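Long-range contacts in alpha-glucosidase (PDB 5XFM), which hydrolyses beta-L-arabinopyranosides and alpha-galactosides as a bifunctional, calcium-containing glycoside hydrolase of family 97: residues A[54-58]-A[124-128]; A[159-163]-A[238-243]; A[359-365]-A[399-405]; A[565-569]-A[581-586]. The protein carries 1 engineered substitution. All blocks are in the same frame, centred on the assembly; numbering follows the deposited sequence.

Contact 1 (A[54-58]-A[124-128]); sequences PLGMN and FRYTL
Residues 54-58 enter this contact in extended form. Leu55 (phi/psi -122/164) has its CA-to-CB bond sideways to residues 124-128, yet its m,t rotamer swings the side chain across, so that CD2 lies 3.7 Å from Phe124 CE2 and 3.8 Å from Tyr126 OH. Gly56 follows at 118/-175, where a CB would jam against the carbonyl O of Leu55; its CA lies 8.1 Å from that of Tyr126. This spacing is filled by side chains, as expected of a beta sandwich: strand 47-59 belongs to one antiparallel sheet of the N-terminal domain and strand 121-128 to the other, their touching parts running 33° apart. Tyr126 (chi1 m, chi2 94°) spans the gap, and its OH accepts a hydrogen bond from Gly56 N (2.9 Å, 162°). The same hydroxyl is hydrogen-bonded to Thr144 OG1, on strand 136-147 beside strand 47-59. Met57, at -164/162, points toward the opposing strand with rotamer p,t,p. Its CE comes to 3.5 Å from Tyr126 CD1, and SD makes an oblique Met-aromatic contact 5.5 Å from the Tyr126 ring centroid. Beyond the ring, Met57 SD meets Leu128 CD1 at 4.3 Å, the leucine being m,t.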
loop_
_atom_site.group_PDB
_atom_site.type_symbol
_atom_site.label_atom_id
_atom_site.label_comp_id
_atom_site.label_asym_id
_atom_site.label_seq_id
_atom_site.Cartn_x
_atom_site.Cartn_y
_atom_site.Cartn_z
ATOM N N PRO A 54 3.376 -2.467 25.249
ATOM C CA PRO A 54 2.109 -2.741 25.933
ATOM C C PRO A 54 1.129 -3.575 25.102
ATOM O O PRO A 54 1.118 -3.505 23.869
ATOM C CB PRO A 54 1.538 -1.338 26.197
ATOM C CG PRO A 54 2.677 -0.396 25.994
ATOM C CD PRO A 54 3.562 -1.035 24.985
ATOM N N LEU A 55 0.341 -4.386 25.799
ATOM C CA LEU A 55 -0.739 -5.164 25.201
ATOM C C LEU A 55 -2.044 -4.800 25.883
ATOM O O LEU A 55 -2.045 -4.199 26.956
ATOM C CB LEU A 55 -0.483 -6.667 25.336
ATOM C CG LEU A 55 0.633 -7.318 24.523
ATOM C CD1 LEU A 55 0.901 -8.721 25.040
ATOM C CD2 LEU A 55 0.241 -7.360 23.058
ATOM N N GLY A 56 -3.165 -5.158 25.273
ATOM C CA GLY A 56 -4.420 -5.059 25.989
ATOM C C GLY A 56 -5.405 -4.101 25.376
ATOM O O GLY A 56 -5.184 -3.582 24.279
ATOM N N MET A 57 -6.520 -3.902 26.070
ATOM C CA MET A 57 -7.567 -3.037 25.552
ATOM C C MET A 57 -8.551 -2.654 26.647
ATOM O O MET A 57 -8.614 -3.284 27.694
ATOM C CB MET A 57 -8.302 -3.708 24.392
ATOM C CG MET A 57 -9.042 -4.972 24.773
ATOM S SD MET A 57 -10.043 -5.560 23.403
ATOM C CE MET A 57 -8.757 -5.820 22.195
ATOM N N ASN A 58 -9.303 -1.601 26.380
ATOM C CA ASN A 58 -10.389 -1.130 27.217
ATOM C C ASN A 58 -11.706 -1.324 26.467
ATOM O O ASN A 58 -11.864 -0.850 25.322
ATOM C CB ASN A 58 -10.143 0.340 27.567
ATOM C CG ASN A 58 -11.189 0.921 28.488
ATOM O OD1 ASN A 58 -11.844 0.204 29.226
ATOM N ND2 ASN A 58 -11.344 2.246 28.449
ATOM N N PHE A 124 -0.142 -10.359 15.264
ATOM C CA PHE A 124 -0.855 -10.753 16.470
ATOM C C PHE A 124 -2.192 -10.065 16.606
ATOM O O PHE A 124 -2.385 -8.963 16.109
ATOM C CB PHE A 124 0.005 -10.522 17.726
ATOM C CG PHE A 124 0.149 -9.084 18.135
ATOM C CD1 PHE A 124 1.177 -8.308 17.627
ATOM C CD2 PHE A 124 -0.707 -8.522 19.071
ATOM C CE1 PHE A 124 1.327 -6.999 18.015
ATOM C CE2 PHE A 124 -0.563 -7.206 19.459
ATOM C CZ PHE A 124 0.457 -6.445 18.927
ATOM N N ARG A 125 -3.135 -10.747 17.244
ATOM C CA ARG A 125 -4.461 -10.165 17.407
ATOM C C ARG A 125 -5.107 -10.614 18.702
ATOM O O ARG A 125 -4.642 -11.552 19.351
ATOM C CB ARG A 125 -5.366 -10.519 16.222
ATOM C CG ARG A 125 -5.762 -11.983 16.144
ATOM C CD ARG A 125 -6.954 -12.181 15.215
ATOM N NE ARG A 125 -7.210 -13.598 14.982
ATOM C CZ ARG A 125 -8.036 -14.075 14.056
ATOM N NH1 ARG A 125 -8.696 -13.251 13.248
ATOM N NH2 ARG A 125 -8.191 -15.385 13.930
ATOM N N TYR A 126 -6.159 -9.908 19.098
ATOM C CA TYR A 126 -6.919 -10.283 20.278
ATOM C C TYR A 126 -8.179 -11.045 19.884
ATOM O O TYR A 126 -8.762 -10.785 18.832
ATOM C CB TYR A 126 -7.302 -9.048 21.090
ATOM C CG TYR A 126 -6.154 -8.135 21.441
ATOM C CD1 TYR A 126 -5.843 -7.049 20.636
ATOM C CD2 TYR A 126 -5.389 -8.348 22.585
ATOM C CE1 TYR A 126 -4.808 -6.199 20.949
ATOM C CE2 TYR A 126 -4.344 -7.503 22.906
ATOM C CZ TYR A 126 -4.058 -6.427 22.082
ATOM O OH TYR A 126 -3.025 -5.570 22.387
ATOM N N THR A 127 -8.612 -11.967 20.735
ATOM C CA THR A 127 -9.919 -12.593 20.572
ATOM C C THR A 127 -10.765 -12.335 21.815
ATOM O O THR A 127 -10.238 -12.242 22.926
ATOM C CB THR A 127 -9.815 -14.113 20.304
ATOM O OG1 THR A 127 -9.079 -14.756 21.354
ATOM C CG2 THR A 127 -9.124 -14.378 18.972
ATOM N N LEU A 128 -12.070 -12.189 21.610
ATOM C CA LEU A 128 -13.022 -12.021 22.702
ATOM C C LEU A 128 -14.140 -13.049 22.571
ATOM O O LEU A 128 -14.841 -13.081 21.561
ATOM C CB LEU A 128 -13.615 -10.610 22.707
ATOM C CG LEU A 128 -12.719 -9.415 23.024
ATOM C CD1 LEU A 128 -13.340 -8.169 22.458
ATOM C CD2 LEU A 128 -12.561 -9.279 24.533
#

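Contact 2 (A[159-163]-A[238-243]); sequences QSDAM and MAEENN
Met163 curls its all-m side chain over the backbone of residues 240-243, with SD 3.4 Å from Glu240 O and 3.3 Å from Asn243 N. Two loops of the N-terminal domain pack here, the second opening with a type I beta turn from Met238 to Glu241, closed by Glu241 N to Met238 O at 3.1 Å. Nearest CA pairs are Ala162 with Glu241 (5.3 Å) and Met163 with Asn243 (6.5 Å). Met163 itself takes left-handed angles (66/30), after extended Ala162, whose CB sits 3.6 Å from Glu240 CB. Met238 (m,t,m) reaches back along the first loop, placing CE 3.5 Å from Ser160 O and 4.0 Å from Gln159 CG. Glu241 OE1 also accepts from Asp408 N, which ties the turn to the TIM-barrel part of the chain. Gln159 (t,p) and Glu241 (m,t) are joined through water: Gln159 NE2 donates to two waters, each at 3.0 Å, which donate in turn to Glu241 OE1 (2.8 Å) and OE2 (2.7 Å), and Met238 N also donates to Glu241 OE2 at 2.8 Å.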
loop_
_atom_site.group_PDB
_atom_site.type_symbol
_atom_site.label_atom_id
_atom_site.label_comp_id
_atom_site.label_asym_id
_atom_site.label_seq_id
_atom_site.Cartn_x
_atom_site.Cartn_y
_atom_site.Cartn_z
ATOM N N GLN A 159 -0.413 11.622 10.265
ATOM C CA GLN A 159 -1.843 11.707 10.024
ATOM C C GLN A 159 -2.268 13.180 10.087
ATOM O O GLN A 159 -1.860 13.906 10.991
ATOM C CB GLN A 159 -2.610 10.856 11.042
ATOM C CG GLN A 159 -4.118 11.054 11.023
ATOM C CD GLN A 159 -4.772 10.542 9.755
ATOM O OE1 GLN A 159 -4.470 11.004 8.653
ATOM N NE2 GLN A 159 -5.700 9.607 9.907
ATOM N N SER A 160 -3.079 13.629 9.134
ATOM C CA SER A 160 -3.447 15.047 9.081
ATOM C C SER A 160 -4.579 15.389 10.048
ATOM O O SER A 160 -5.133 14.510 10.703
ATOM C CB SER A 160 -3.848 15.455 7.655
ATOM O OG SER A 160 -5.105 14.905 7.276
ATOM N N ASP A 161 -4.899 16.676 10.150
ATOM C CA ASP A 161 -6.138 17.095 10.790
ATOM C C ASP A 161 -7.293 16.529 9.979
ATOM O O ASP A 161 -7.103 16.089 8.841
ATOM C CB ASP A 161 -6.262 18.622 10.874
ATOM C CG ASP A 161 -5.160 19.262 11.694
ATOM O OD1 ASP A 161 -4.878 18.767 12.806
ATOM O OD2 ASP A 161 -4.583 20.269 11.223
ATOM N N ALA A 162 -8.477 16.506 10.578
ATOM C CA ALA A 162 -9.669 16.078 9.870
ATOM C C ALA A 162 -10.310 17.273 9.177
ATOM O O ALA A 162 -10.283 18.381 9.708
ATOM C CB ALA A 162 -10.653 15.411 10.824
ATOM N N MET A 163 -10.884 17.031 7.998
ATOM C CA MET A 163 -11.685 18.023 7.261
ATOM C C MET A 163 -10.872 19.234 6.772
ATOM O O MET A 163 -11.403 20.336 6.683
ATOM C CB MET A 163 -12.858 18.536 8.113
ATOM C CG MET A 163 -13.609 17.468 8.909
ATOM S SD MET A 163 -13.996 15.993 7.966
ATOM C CE MET A 163 -15.004 16.642 6.633
ATOM N N MET A 238 -9.974 9.733 14.561
ATOM C CA MET A 238 -10.412 10.944 15.236
ATOM C C MET A 238 -11.912 11.174 15.052
ATOM O O MET A 238 -12.466 10.861 14.005
ATOM C CB MET A 238 -9.615 12.142 14.721
ATOM C CG MET A 238 -8.114 11.958 14.872
ATOM S SD MET A 238 -7.164 13.113 13.878
ATOM C CE MET A 238 -7.624 12.598 12.227
ATOM N N ALA A 239 -12.554 11.723 16.078
ATOM C CA ALA A 239 -13.984 11.958 16.064
ATOM C C ALA A 239 -14.403 12.909 14.943
ATOM O O ALA A 239 -15.497 12.796 14.394
ATOM C CB ALA A 239 -14.433 12.507 17.417
ATOM N N GLU A 240 -13.520 13.833 14.590
ATOM C CA GLU A 240 -13.838 14.826 13.575
ATOM C C GLU A 240 -13.831 14.259 12.156
ATOM O O GLU A 240 -14.232 14.948 11.224
ATOM C CB GLU A 240 -12.866 16.010 13.652
ATOM C CG GLU A 240 -12.976 16.844 14.922
ATOM C CD GLU A 240 -12.217 16.232 16.088
ATOM O OE1 GLU A 240 -11.554 15.191 15.889
ATOM O OE2 GLU A 240 -12.288 16.793 17.203
ATOM N N GLU A 241 -13.376 13.019 11.984
ATOM C CA GLU A 241 -13.358 12.408 10.653
ATOM C C GLU A 241 -14.790 12.147 10.161
ATOM O O GLU A 241 -15.738 12.183 10.951
ATOM C CB GLU A 241 -12.556 11.105 10.654
ATOM C CG GLU A 241 -11.052 11.293 10.813
ATOM C CD GLU A 241 -10.284 9.975 10.782
ATOM O OE1 GLU A 241 -10.336 9.271 9.746
ATOM O OE2 GLU A 241 -9.637 9.640 11.800
ATOM N N ASN A 242 -14.944 11.928 8.854
ATOM C CA ASN A 242 -16.261 11.700 8.249
ATOM C C ASN A 242 -17.201 12.867 8.545
ATOM O O ASN A 242 -18.413 12.679 8.704
ATOM C CB ASN A 242 -16.861 10.384 8.756
ATOM C CG ASN A 242 -17.920 9.823 7.829
ATOM O OD1 ASN A 242 -17.857 10.005 6.614
ATOM N ND2 ASN A 242 -18.906 9.138 8.403
ATOM N N ASN A 243 -16.617 14.060 8.661
ATOM C CA ASN A 243 -17.336 15.277 9.040
ATOM C C ASN A 243 -18.057 15.162 10.389
ATOM O O ASN A 243 -19.037 15.855 10.635
ATOM C CB ASN A 243 -18.333 15.663 7.955
ATOM C CG ASN A 243 -18.623 17.147 7.937
ATOM O OD1 ASN A 243 -17.783 17.964 8.323
ATOM N ND2 ASN A 243 -19.809 17.506 7.476
HETATM O O HOH W 1 -8.012 8.458 8.327
HETATM O O HOH W 2 -7.371 8.236 12.058
#

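Contact 3 (A[359-365]-A[399-405])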
loop_
_atom_site.group_PDB
_atom_site.type_symbol
_atom_site.label_atom_id
_atom_site.label_comp_id
_atom_site.label_asym_id
_atom_site.label_seq_id
_atom_site.Cartn_x
_atom_site.Cartn_y
_atom_site.Cartn_z
ATOM N N PHE A 359 -12.412 2.292 -17.555
ATOM C CA PHE A 359 -12.633 2.498 -16.130
ATOM C C PHE A 359 -13.301 3.850 -15.982
ATOM O O PHE A 359 -12.895 4.813 -16.639
ATOM C CB PHE A 359 -11.325 2.471 -15.343
ATOM C CG PHE A 359 -10.871 1.104 -14.946
ATOM C CD1 PHE A 359 -10.547 0.162 -15.906
ATOM C CD2 PHE A 359 -10.699 0.777 -13.606
ATOM C CE1 PHE A 359 -10.098 -1.088 -15.544
ATOM C CE2 PHE A 359 -10.245 -0.476 -13.236
ATOM C CZ PHE A 359 -9.946 -1.409 -14.204
ATOM N N LEU A 360 -14.325 3.934 -15.143
ATOM C CA LEU A 360 -14.980 5.215 -14.905
ATOM C C LEU A 360 -14.800 5.702 -13.467
ATOM O O LEU A 360 -14.843 4.908 -12.514
ATOM C CB LEU A 360 -16.468 5.131 -15.249
ATOM C CG LEU A 360 -16.782 4.828 -16.714
ATOM C CD1 LEU A 360 -18.281 4.893 -16.970
ATOM C CD2 LEU A 360 -16.036 5.796 -17.622
ATOM N N TRP A 361 -14.574 7.013 -13.343
ATOM C CA TRP A 361 -14.400 7.710 -12.068
ATOM C C TRP A 361 -15.728 7.964 -11.366
ATOM O O TRP A 361 -16.696 8.423 -11.981
ATOM C CB TRP A 361 -13.680 9.050 -12.288
ATOM C CG TRP A 361 -13.234 9.759 -11.026
ATOM C CD1 TRP A 361 -11.988 9.714 -10.458
ATOM C CD2 TRP A 361 -14.012 10.646 -10.201
ATOM N NE1 TRP A 361 -11.948 10.501 -9.328
ATOM C CE2 TRP A 361 -13.175 11.083 -9.150
ATOM C CE3 TRP A 361 -15.330 11.104 -10.245
ATOM C CZ2 TRP A 361 -13.618 11.956 -8.157
ATOM C CZ3 TRP A 361 -15.767 11.964 -9.257
ATOM C CH2 TRP A 361 -14.915 12.380 -8.227
ATOM N N TYR A 362 -15.776 7.642 -10.078
ATOM C CA TYR A 362 -16.906 8.005 -9.228
ATOM C C TYR A 362 -16.418 8.611 -7.926
ATOM O O TYR A 362 -15.362 8.228 -7.425
ATOM C CB TYR A 362 -17.784 6.780 -8.932
ATOM C CG TYR A 362 -18.700 6.374 -10.064
ATOM C CD1 TYR A 362 -18.222 5.643 -11.143
ATOM C CD2 TYR A 362 -20.050 6.717 -10.047
ATOM C CE1 TYR A 362 -19.061 5.272 -12.182
ATOM C CE2 TYR A 362 -20.895 6.351 -11.081
ATOM C CZ TYR A 362 -20.393 5.631 -12.145
ATOM O OH TYR A 362 -21.226 5.265 -13.173
ATOM N N SER A 363 -17.182 9.541 -7.361
ATOM C CA SER A 363 -16.935 9.936 -5.980
ATOM C C SER A 363 -17.679 8.972 -5.069
ATOM O O SER A 363 -18.834 8.622 -5.330
ATOM C CB SER A 363 -17.371 11.376 -5.701
ATOM O OG SER A 363 -16.974 11.776 -4.390
ATOM N N SER A 364 -17.012 8.525 -4.012
ATOM C CA SER A 364 -17.686 7.753 -2.980
ATOM C C SER A 364 -18.644 8.667 -2.249
ATOM O O SER A 364 -19.593 8.219 -1.609
ATOM C CB SER A 364 -16.685 7.166 -1.992
ATOM O OG SER A 364 -16.222 8.176 -1.117
ATOM N N SER A 365 -18.377 9.962 -2.366
ATOM C CA SER A 365 -18.952 10.962 -1.477
ATOM C C SER A 365 -20.416 11.269 -1.736
ATOM O O SER A 365 -20.846 11.547 -2.861
ATOM C CB SER A 365 -18.127 12.250 -1.530
ATOM O OG SER A 365 -18.235 12.885 -2.788
ATOM N N GLY A 399 -14.236 -1.449 -14.995
ATOM C CA GLY A 399 -13.690 -0.996 -13.731
ATOM C C GLY A 399 -14.182 0.358 -13.273
ATOM O O GLY A 399 -14.690 1.147 -14.073
ATOM N N ILE A 400 -14.060 0.617 -11.975
ATOM C CA ILE A 400 -14.373 1.934 -11.446
ATOM C C ILE A 400 -13.272 2.469 -10.539
ATOM O O ILE A 400 -12.599 1.715 -9.824
ATOM C CB ILE A 400 -15.700 1.950 -10.665
ATOM C CG1 ILE A 400 -15.701 0.907 -9.551
ATOM C CG2 ILE A 400 -16.854 1.731 -11.605
ATOM C CD1 ILE A 400 -16.888 1.038 -8.620
ATOM N N LYS A 401 -13.091 3.784 -10.592
ATOM C CA LYS A 401 -12.176 4.476 -9.700
ATOM C C LYS A 401 -12.982 5.334 -8.731
ATOM O O LYS A 401 -13.624 6.304 -9.149
ATOM C CB LYS A 401 -11.186 5.328 -10.501
ATOM C CG LYS A 401 -10.272 6.204 -9.656
ATOM C CD LYS A 401 -9.382 7.063 -10.526
ATOM C CE LYS A 401 -8.568 8.031 -9.695
ATOM N NZ LYS A 401 -7.697 8.907 -10.518
ATOM N N VAL A 402 -12.954 4.971 -7.447
ATOM C CA VAL A 402 -13.793 5.622 -6.436
ATOM C C VAL A 402 -12.978 6.481 -5.469
ATOM O O VAL A 402 -12.032 5.999 -4.838
ATOM C CB VAL A 402 -14.588 4.590 -5.620
ATOM C CG1 VAL A 402 -15.571 5.290 -4.707
ATOM C CG2 VAL A 402 -15.318 3.611 -6.549
ATOM N N ASP A 403 -13.375 7.747 -5.328
ATOM C CA ASP A 403 -12.520 8.753 -4.704
ATOM C C ASP A 403 -13.139 9.414 -3.468
ATOM O O ASP A 403 -14.331 9.266 -3.205
ATOM C CB ASP A 403 -12.167 9.829 -5.732
ATOM C CG ASP A 403 -10.766 10.380 -5.544
ATOM O OD1 ASP A 403 -10.289 10.405 -4.387
ATOM O OD2 ASP A 403 -10.145 10.781 -6.557
ATOM N N PHE A 404 -12.300 10.112 -2.704
ATOM C CA PHE A 404 -12.726 11.024 -1.626
ATOM C C PHE A 404 -13.533 10.393 -0.486
ATOM O O PHE A 404 -14.619 10.863 -0.162
ATOM C CB PHE A 404 -13.543 12.188 -2.209
ATOM C CG PHE A 404 -12.791 13.033 -3.198
ATOM C CD1 PHE A 404 -11.545 13.553 -2.883
ATOM C CD2 PHE A 404 -13.335 13.311 -4.440
ATOM C CE1 PHE A 404 -10.856 14.335 -3.790
ATOM C CE2 PHE A 404 -12.646 14.083 -5.355
ATOM C CZ PHE A 404 -11.407 14.597 -5.027
ATOM N N PHE A 405 -12.992 9.364 0.154
ATOM C CA PHE A 405 -13.690 8.732 1.276
ATOM C C PHE A 405 -13.590 9.547 2.571
ATOM O O PHE A 405 -12.814 10.499 2.665
ATOM C CB PHE A 405 -13.161 7.324 1.507
ATOM C CG PHE A 405 -13.615 6.326 0.476
ATOM C CD1 PHE A 405 -12.931 6.195 -0.728
ATOM C CD2 PHE A 405 -14.730 5.532 0.698
ATOM C CE1 PHE A 405 -13.340 5.269 -1.686
ATOM C CE2 PHE A 405 -15.144 4.605 -0.257
ATOM C CZ PHE A 405 -14.449 4.471 -1.450
#
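This is a parallel strand pair at the heart of the TIM barrel, the two strands of one beta-alpha-beta unit in which helix 382-395 provides the crossover. Strands 359-363 and 399-403 run 25° apart with axes 4.4 Å from each other, in register from Phe359 with Gly399 to Ser363 with Asp403. The ladder is the parallel pattern, in which alternate residues of each strand bond to both sides of a partner: Leu360 N donates to Gly399 O (3.0 Å), Lys401 N to Leu360 O (2.8 Å), Tyr362 N to Lys401 O (2.7 Å) and Asp403 N to Tyr362 O (2.9 Å). Past the strand ends, Ser364 N and Ser364 OG both donate to Asp403 O, at 2.9 and 3.0 Å. Gly399 leaves room for the Phe359 ring, which lies over its CA in a CH-pi contact, 3.5 Å from CA to ring centroid; a CB would clash there. At the C-terminal end, where TIM barrels carry their active sites, Trp361 NE1 makes a weak hydrogen bond to Asp403 OD2 (3.3 Å), and the Asp403 side chain lies about 5 Å from the bound calcium. Tyr362 and Ile400 point outward onto helix 382-395, touching Leu392, whereas Lys401 points inward, with a long, weak ion pair to Asp332. Strands 328-331 and 429-432 flank the pair in the barrel sheet.

Contact 4 (A[565-569]-A[581-586]); sequences GKYVV and AAVNAG
Backbone hydrogen bonds set the register. Val568 and Val583 form an antiparallel hydrogen-bonded pair, CA atoms 5.6 Å apart, with Val568 N donating to Val583 O (3.0 Å) and Val583 N to Val568 O (2.9 Å). Tyr567 with Asn584 (CA-CA 4.5 Å) and Val569 with Ala582 (4.2 Å) are the non-hydrogen-bonded pairs on either side, and Ala585 N donates to Lys566 O at 2.7 Å. CA-H...O contacts add to the ladder, the shortest from Ala582 CA to Val568 O at 3.0 Å. Segments 567-569 and 581-584 run 172° apart with axes 4.8 Å from each other, as befits a beta hairpin, here strands 567-574 and 577-584 of the C-terminal domain. Lys566 (-112/-54) and Tyr567 (-161/158) make a classic beta bulge against the preceding strand 556-563, and Gly565 before them sits at 88/-10, suited to glycine. Apolar contacts split by face: Val568 CG1 (chi1 p) meets Val583 CG2 (chi1 m) at 3.6 Å on the face turned to helix 512-521, while Val569 CG2 (chi1 t) meets Ala582 CB, also at 3.6 Å, on the face toward strand 590-595. At the end of the second strand, Asn584 (chi1 t) forms an Asx turn, its OD1 accepting from Gly586 N at 2.7 Å.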
loop_
_atom_site.group_PDB
_atom_site.type_symbol
_atom_site.label_atom_id
_atom_site.label_comp_id
_atom_site.label_asym_id
_atom_site.label_seq_id
_atom_site.Cartn_x
_atom_site.Cartn_y
_atom_site.Cartn_z
ATOM N N GLY A 565 14.933 6.280 0.740
ATOM C CA GLY A 565 15.058 7.699 0.465
ATOM C C GLY A 565 16.332 8.075 -0.272
ATOM O O GLY A 565 16.463 9.196 -0.766
ATOM N N LYS A 566 17.252 7.125 -0.395
ATOM C CA LYS A 566 18.548 7.398 -1.007
ATOM C C LYS A 566 18.676 6.678 -2.342
ATOM O O LYS A 566 18.946 7.304 -3.372
ATOM C CB LYS A 566 19.672 6.996 -0.057
ATOM C CG LYS A 566 19.871 7.998 1.076
ATOM C CD LYS A 566 20.856 7.494 2.113
ATOM C CE LYS A 566 21.221 8.587 3.106
ATOM N NZ LYS A 566 20.501 8.440 4.402
ATOM N N TYR A 567 18.467 5.365 -2.340
ATOM C CA TYR A 567 18.518 4.628 -3.602
ATOM C C TYR A 567 17.814 3.294 -3.464
ATOM O O TYR A 567 17.629 2.800 -2.357
ATOM C CB TYR A 567 19.968 4.436 -4.067
ATOM C CG TYR A 567 20.779 3.423 -3.288
ATOM C CD1 TYR A 567 21.301 3.733 -2.038
ATOM C CD2 TYR A 567 21.058 2.170 -3.822
ATOM C CE1 TYR A 567 22.057 2.812 -1.329
ATOM C CE2 TYR A 567 21.817 1.248 -3.128
ATOM C CZ TYR A 567 22.310 1.572 -1.878
ATOM O OH TYR A 567 23.061 0.656 -1.180
ATOM N N VAL A 568 17.386 2.721 -4.583
ATOM C CA VAL A 568 16.711 1.429 -4.503
ATOM C C VAL A 568 16.976 0.570 -5.735
ATOM O O VAL A 568 16.960 1.052 -6.870
ATOM C CB VAL A 568 15.175 1.595 -4.291
ATOM C CG1 VAL A 568 14.531 2.333 -5.440
ATOM C CG2 VAL A 568 14.512 0.238 -4.085
ATOM N N VAL A 569 17.252 -0.704 -5.473
ATOM C CA VAL A 569 17.548 -1.703 -6.494
ATOM C C VAL A 569 16.780 -2.990 -6.230
ATOM O O VAL A 569 17.062 -3.691 -5.245
ATOM C CB VAL A 569 19.058 -2.056 -6.540
ATOM C CG1 VAL A 569 19.374 -2.891 -7.768
ATOM C CG2 VAL A 569 19.919 -0.802 -6.496
ATOM N N ALA A 581 15.425 -3.185 -11.715
ATOM C CA ALA A 581 15.263 -1.746 -11.796
ATOM C C ALA A 581 15.965 -1.084 -10.625
ATOM O O ALA A 581 15.897 -1.567 -9.487
ATOM C CB ALA A 581 13.793 -1.372 -11.823
ATOM N N ALA A 582 16.666 0.007 -10.916
ATOM C CA ALA A 582 17.348 0.753 -9.868
ATOM C C ALA A 582 17.254 2.245 -10.111
ATOM O O ALA A 582 17.312 2.690 -11.255
ATOM C CB ALA A 582 18.806 0.322 -9.766
ATOM N N VAL A 583 17.079 3.021 -9.042
ATOM C CA VAL A 583 17.178 4.476 -9.155
ATOM C C VAL A 583 17.965 5.093 -8.002
ATOM O O VAL A 583 18.084 4.502 -6.906
ATOM C CB VAL A 583 15.793 5.173 -9.209
ATOM C CG1 VAL A 583 14.986 4.723 -10.425
ATOM C CG2 VAL A 583 15.029 4.954 -7.909
ATOM N N ASN A 584 18.480 6.295 -8.263
ATOM C CA ASN A 584 19.331 7.008 -7.311
ATOM C C ASN A 584 18.808 8.401 -6.950
ATOM O O ASN A 584 18.705 9.281 -7.810
ATOM C CB ASN A 584 20.752 7.123 -7.877
ATOM C CG ASN A 584 21.671 7.969 -7.004
ATOM O OD1 ASN A 584 21.488 8.076 -5.786
ATOM N ND2 ASN A 584 22.673 8.579 -7.631
ATOM N N ALA A 585 18.515 8.608 -5.668
ATOM C CA ALA A 585 18.038 9.905 -5.196
ATOM C C ALA A 585 19.143 10.706 -4.518
ATOM O O ALA A 585 18.891 11.791 -3.993
ATOM C CB ALA A 585 16.865 9.730 -4.239
ATOM N N GLY A 586 20.358 10.170 -4.507
ATOM C CA GLY A 586 21.479 10.901 -3.939
ATOM C C GLY A 586 21.876 12.032 -4.868
ATOM O O GLY A 586 21.366 12.123 -5.986
#

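In the fold
The four contacts follow one another in series along the chain, each closing before the next opens. Contacts 1 and 2 lie in the N-terminal beta-rich domain, their centres about 25 Å apart; contact 3 belongs to the TIM barrel and contact 4 to the C-terminal antiparallel sheet. The closest atoms of contacts 2 and 3 are about 6 Å apart without touching, which places the loops of contact 2 at the junction with the barrel. Contact 1 is remote, its centre about 35 Å from that of contact 3; the centres of contacts 3 and 4 are about 33 Å apart. The calcium lies beside contact 3, where Glu174 from the N-terminal domain joins Glu452 and Glu458 from the barrel, so the metal bridges two domains.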